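Local atomic coordinates of extracellular solute-binding protein, family 1 (Bifidobacterium longum subsp. infantis ATCC 15697, PDB entry 3OMB), a protein that probably binds an extracellular solute, most likely a carbohydrate, for delivery to an ABC transporter, and holds a bound magnesium ion. Residues 151-157 against 348-354; 49-53 against 410-414. All coordinates share one frame; numbering follows the deposited sequence.

Contact 1. Residues 151-157 against 348-354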
loop_
_atom_site.group_PDB
_atom_site.type_symbol
_atom_site.label_atom_id
_atom_site.label_comp_id
_atom_site.label_asym_id
_atom_site.label_seq_id
_atom_site.Cartn_x
_atom_site.Cartn_y
_atom_site.Cartn_z
ATOM N N ALA A 151 -7.257 -8.190 -15.816
ATOM C CA ALA A 151 -6.647 -6.977 -15.306
ATOM C C ALA A 151 -5.206 -7.279 -14.986
ATOM O O ALA A 151 -4.927 -8.045 -14.087
ATOM C CB ALA A 151 -7.388 -6.479 -14.028
ATOM N N ILE A 152 -4.296 -6.662 -15.724
ATOM C CA ILE A 152 -2.867 -6.911 -15.530
ATOM C C ILE A 152 -2.321 -6.004 -14.438
ATOM O O ILE A 152 -2.658 -4.807 -14.372
ATOM C CB ILE A 152 -2.099 -6.734 -16.850
ATOM C CG1 ILE A 152 -2.852 -7.510 -17.950
ATOM C CG2 ILE A 152 -0.636 -7.184 -16.704
ATOM C CD1 ILE A 152 -2.092 -7.765 -19.247
ATOM N N ALA A 153 -1.485 -6.585 -13.585
ATOM C CA ALA A 153 -0.830 -5.848 -12.518
ATOM C C ALA A 153 0.246 -4.916 -13.071
ATOM O O ALA A 153 0.595 -4.951 -14.257
ATOM C CB ALA A 153 -0.212 -6.833 -11.490
ATOM N N ASP A 154 0.774 -4.080 -12.193
ATOM C CA ASP A 154 1.916 -3.231 -12.542
ATOM C C ASP A 154 2.984 -3.304 -11.445
ATOM O O ASP A 154 2.730 -3.787 -10.345
ATOM C CB ASP A 154 1.438 -1.806 -12.770
ATOM C CG ASP A 154 0.455 -1.358 -11.716
ATOM O OD1 ASP A 154 0.903 -1.096 -10.570
ATOM O OD2 ASP A 154 -0.763 -1.279 -12.026
ATOM N N GLY A 155 4.180 -2.839 -11.751
ATOM C CA GLY A 155 5.275 -2.858 -10.779
ATOM C C GLY A 155 6.112 -1.599 -10.844
ATOM O O GLY A 155 6.344 -1.071 -11.914
ATOM N N ARG A 156 6.578 -1.153 -9.681
ATOM C CA ARG A 156 7.291 0.100 -9.484
ATOM C C ARG A 156 8.778 -0.141 -9.411
ATOM O O ARG A 156 9.511 0.785 -9.103
ATOM C CB ARG A 156 6.995 0.606 -8.070
ATOM C CG ARG A 156 5.848 1.439 -7.844
ATOM C CD ARG A 156 6.151 2.274 -6.599
ATOM N NE ARG A 156 5.491 1.811 -5.375
ATOM C CZ ARG A 156 5.085 2.644 -4.411
ATOM N NH1 ARG A 156 5.251 3.955 -4.555
ATOM N NH2 ARG A 156 4.494 2.179 -3.315
ATOM N N GLY A 157 9.220 -1.386 -9.537
ATOM C CA GLY A 157 10.656 -1.687 -9.432
ATOM C C GLY A 157 11.095 -2.310 -8.123
ATOM O O GLY A 157 10.497 -2.074 -7.073
ATOM N N GLU A 348 6.023 -2.953 -4.326
ATOM C CA GLU A 348 6.408 -2.990 -5.736
ATOM C C GLU A 348 5.221 -3.221 -6.671
ATOM O O GLU A 348 4.952 -2.401 -7.563
ATOM C CB GLU A 348 7.453 -4.078 -5.984
ATOM C CG GLU A 348 7.887 -4.129 -7.459
ATOM C CD GLU A 348 8.988 -5.153 -7.726
ATOM O OE1 GLU A 348 9.484 -5.211 -8.888
ATOM O OE2 GLU A 348 9.364 -5.883 -6.775
ATOM N N LEU A 349 4.540 -4.345 -6.457
ATOM C CA LEU A 349 3.445 -4.789 -7.304
ATOM C C LEU A 349 2.091 -4.325 -6.822
ATOM O O LEU A 349 1.849 -4.186 -5.629
ATOM C CB LEU A 349 3.424 -6.313 -7.417
ATOM C CG LEU A 349 4.715 -6.946 -7.929
ATOM C CD1 LEU A 349 4.625 -8.462 -7.813
ATOM C CD2 LEU A 349 5.076 -6.499 -9.373
ATOM N N SER A 350 1.200 -4.105 -7.778
ATOM C CA SER A 350 -0.107 -3.549 -7.495
ATOM C C SER A 350 -1.096 -4.152 -8.490
ATOM O O SER A 350 -0.827 -4.159 -9.687
ATOM C CB SER A 350 -0.031 -2.024 -7.604
ATOM O OG SER A 350 -1.313 -1.456 -7.727
ATOM N N PRO A 351 -2.226 -4.702 -7.993
ATOM C CA PRO A 351 -3.092 -5.423 -8.920
ATOM C C PRO A 351 -3.915 -4.456 -9.745
ATOM O O PRO A 351 -3.960 -3.264 -9.430
ATOM C CB PRO A 351 -4.006 -6.253 -8.006
ATOM C CG PRO A 351 -3.529 -6.024 -6.589
ATOM C CD PRO A 351 -2.696 -4.785 -6.595
ATOM N N ALA A 352 -4.524 -4.968 -10.814
ATOM C CA ALA A 352 -5.548 -4.242 -11.569
ATOM C C ALA A 352 -5.112 -2.926 -12.218
ATOM O O ALA A 352 -5.773 -1.900 -12.081
ATOM C CB ALA A 352 -6.803 -4.027 -10.682
ATOM N N GLY A 353 -4.007 -2.958 -12.937
ATOM C CA GLY A 353 -3.538 -1.773 -13.627
ATOM C C GLY A 353 -4.127 -1.632 -15.022
ATOM O O GLY A 353 -4.653 -0.568 -15.353
ATOM N N LEU A 354 -4.042 -2.684 -15.840
ATOM C CA LEU A 354 -4.543 -2.613 -17.208
ATOM C C LEU A 354 -5.714 -3.536 -17.532
ATOM O O LEU A 354 -5.652 -4.732 -17.265
ATOM C CB LEU A 354 -3.409 -2.848 -18.211
ATOM C CG LEU A 354 -3.799 -2.428 -19.641
ATOM C CD1 LEU A 354 -2.855 -1.427 -20.227
ATOM C CD2 LEU A 354 -3.901 -3.665 -20.504
HETATM O O HOH W 1 -2.592 -0.769 -10.132
HETATM O O HOH W 2 2.944 -0.533 -9.031
HETATM O O HOH W 3 8.522 -3.889 -10.935
#
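Asp154 turns CG in between its own backbone N and carbonyl carbon (chi1 44°), and this brings the carboxylate up against Ser350 and Gly353. OD1 lies 3.2 Å from Ser350 CB. OD2 approaches Gly353 CA, where there is no side chain to push it away. Glu348 adopts a different rotamer. Its CG is anti to the backbone N (chi1 -179°) and the chain runs on extended, so it lies alongside Gly157, with CG 3.3 Å from Gly157 O. OE1 forms a salt bridge with Lys135. A water donates a hydrogen bond to Glu348 OE1 at 2.6 Å and accepts one from Gly157 N. If an alanine replaced Glu348, Lys135 would probably be left without its carboxylate mate and this water without its acceptor.

Strand 152-155 pairs antiparallel with 349-350, through Asp154 N to Ser350 O (3.0 Å) and Ser350 N to Asp154 O. At Pro351 the second chain turns a corner. Beyond it comes a classic beta bulge, in which Gly353 and Leu354 both face Ile152. Ile152 O takes two bonds, from Gly353 N at 2.7 Å and from Leu354 N at 2.9 Å. The Leu354 bond is in the carbonyl plane, while Gly353 N is tilted 32° from it. Strand 352-356 is an outer strand of the four-stranded mixed sheet. The corner therefore joins that sheet to the small two-stranded one. Two further waters take up the Asp154 carboxylate: one links OD2 to Ser350 OG, the other links OD1 to Glu348 O.

Contact 2. Residues 49-53 against 410-414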
loop_
_atom_site.group_PDB
_atom_site.type_symbol
_atom_site.label_atom_id
_atom_site.label_comp_id
_atom_site.label_asym_id
_atom_site.label_seq_id
_atom_site.Cartn_x
_atom_site.Cartn_y
_atom_site.Cartn_z
ATOM N N ASN A 49 -3.337 11.373 -10.031
ATOM C CA ASN A 49 -3.297 12.108 -8.766
ATOM C C ASN A 49 -3.539 13.580 -9.121
ATOM O O ASN A 49 -3.154 14.026 -10.211
ATOM C CB ASN A 49 -1.927 11.940 -8.073
ATOM C CG ASN A 49 -1.688 10.527 -7.523
ATOM O OD1 ASN A 49 -2.611 9.871 -7.026
ATOM N ND2 ASN A 49 -0.435 10.061 -7.595
ATOM N N ALA A 50 -4.168 14.345 -8.231
ATOM C CA ALA A 50 -4.370 15.791 -8.483
ATOM C C ALA A 50 -3.081 16.598 -8.730
ATOM O O ALA A 50 -3.120 17.637 -9.368
ATOM C CB ALA A 50 -5.193 16.452 -7.341
ATOM N N ASN A 51 -1.943 16.129 -8.236
ATOM C CA ASN A 51 -0.702 16.892 -8.435
ATOM C C ASN A 51 -0.017 16.668 -9.794
ATOM O O ASN A 51 1.054 17.208 -10.057
ATOM C CB ASN A 51 0.271 16.667 -7.267
ATOM C CG ASN A 51 0.807 15.258 -7.210
ATOM O OD1 ASN A 51 0.449 14.393 -8.019
ATOM N ND2 ASN A 51 1.686 15.013 -6.248
ATOM N N GLN A 52 -0.653 15.883 -10.655
ATOM C CA GLN A 52 -0.082 15.554 -11.943
ATOM C C GLN A 52 -0.489 16.496 -13.074
ATOM O O GLN A 52 -1.615 16.987 -13.158
ATOM C CB GLN A 52 -0.386 14.096 -12.312
ATOM C CG GLN A 52 0.356 13.116 -11.422
ATOM C CD GLN A 52 -0.232 11.728 -11.452
ATOM O OE1 GLN A 52 -1.192 11.453 -12.176
ATOM N NE2 GLN A 52 0.349 10.832 -10.672
ATOM N N GLU A 53 0.482 16.743 -13.936
ATOM C CA GLU A 53 0.295 17.404 -15.216
ATOM C C GLU A 53 -0.745 16.655 -16.085
ATOM O O GLU A 53 -0.963 15.442 -15.924
ATOM C CB GLU A 53 1.698 17.435 -15.836
ATOM C CG GLU A 53 1.887 17.549 -17.327
ATOM C CD GLU A 53 3.316 18.015 -17.664
ATOM O OE1 GLU A 53 4.177 17.175 -18.045
ATOM O OE2 GLU A 53 3.586 19.236 -17.508
ATOM N N THR A 410 6.192 18.823 -8.762
ATOM C CA THR A 410 5.221 18.330 -7.765
ATOM C C THR A 410 4.553 19.440 -6.978
ATOM O O THR A 410 3.334 19.445 -6.833
ATOM C CB THR A 410 5.890 17.398 -6.731
ATOM O OG1 THR A 410 6.500 16.294 -7.406
ATOM C CG2 THR A 410 4.873 16.874 -5.715
ATOM N N GLY A 411 5.351 20.370 -6.457
ATOM C CA GLY A 411 4.820 21.542 -5.778
ATOM C C GLY A 411 3.860 22.347 -6.642
ATOM O O GLY A 411 2.845 22.848 -6.149
ATOM N N ASP A 412 4.174 22.470 -7.936
ATOM C CA ASP A 412 3.349 23.239 -8.890
ATOM C C ASP A 412 2.162 22.437 -9.453
ATOM O O ASP A 412 1.528 22.868 -10.415
ATOM C CB ASP A 412 4.214 23.755 -10.060
ATOM C CG ASP A 412 5.045 25.006 -9.710
ATOM O OD1 ASP A 412 5.964 25.329 -10.508
ATOM O OD2 ASP A 412 4.795 25.676 -8.674
ATOM N N ASN A 413 1.865 21.275 -8.858
ATOM C CA ASN A 413 0.857 20.342 -9.396
ATOM C C ASN A 413 1.116 19.964 -10.862
ATOM O O ASN A 413 0.190 19.803 -11.666
ATOM C CB ASN A 413 -0.572 20.877 -9.187
ATOM C CG ASN A 413 -0.966 20.918 -7.723
ATOM O OD1 ASN A 413 -0.740 19.965 -6.983
ATOM N ND2 ASN A 413 -1.546 22.035 -7.295
ATOM N N GLN A 414 2.397 19.814 -11.192
ATOM C CA GLN A 414 2.809 19.446 -12.533
ATOM C C GLN A 414 3.748 18.248 -12.537
ATOM O O GLN A 414 4.741 18.233 -13.259
ATOM C CB GLN A 414 3.460 20.643 -13.225
ATOM C CG GLN A 414 2.462 21.746 -13.554
ATOM C CD GLN A 414 3.048 22.825 -14.451
ATOM O OE1 GLN A 414 4.269 22.953 -14.589
ATOM N NE2 GLN A 414 2.169 23.614 -15.070
#
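Asn51 and Asn413 form the close part of this contact. The side-chain oxygen of Asn413 comes in over the backbone of the turn, with OD1 3.4 Å from Asn51 CA and 3.5 Å from Asn51 CB. Asn413 CG stands anti to its own carbonyl carbon (chi1 -67°), which carries the amide across to Asn51. On the helix side, Asn51 and Thr410 run side by side and point the same way. Here Asn51 ND2 meets the methyl CG2 of Thr410 at 3.7 Å. The Thr410 hydroxyl is engaged with Leu406 O, one turn back in its helix.

No hydrogen bond joins the two segments directly. Asn51 O is near Gln414 N, but the angle is poor. Backbone hydrogen bonds link Asn51 and Glu53 to Tyr415, just past the second segment.

The other end is looser than the Asn413-Asn51 approach. Glu53 CB comes no nearer than 4.0 Å to Gln414 CA, and the two CB atoms are 4.5 Å apart. Gln414 is exposed to solvent and Glu53 partly so.

The turn is shaped from within. Gln52 N bonds to Asn49 O at 3.1 Å, as in a type I beta turn. Gln52 OE1 also receives Asn49 N at 3.0 Å, with the donor well above the amide plane. The Asn49 side-chain amide is hydrogen-bonded to Arg79 at OD1 and to Glu420 at ND2.

Asn413 has a positive phi of 54°, and its N bonds to Thr410 O at 3.1 Å. Gln414 N turns back to bond Leu409 O rather than Asn51 O. Asn413 is thus the C-prime residue of a Schellman motif that ends helix 403-411, and the beta turn after strand 41-48 packs against this helix end.

The two contacts do not touch. Their centres are 22 Å apart and their nearest atoms about 9 Å. Contact 1 is buried, with its centre 12 Å from the centre of the chain. Contact 2 is at the surface, 21 Å from that centre. They are related through one mixed sheet: strand 41-48 leads into the turn of contact 2, and strand 352-356 begins in contact 1. The chain after helix 403-411 is a second tie, because Tyr415 bonds to contact 2 and Gly424 and Ile426 bond to Gly155 of contact 1. Both contacts lie away from the magnesium site of Asp199, Asn201, Asn203, Gln205, Asp207 and Glu208.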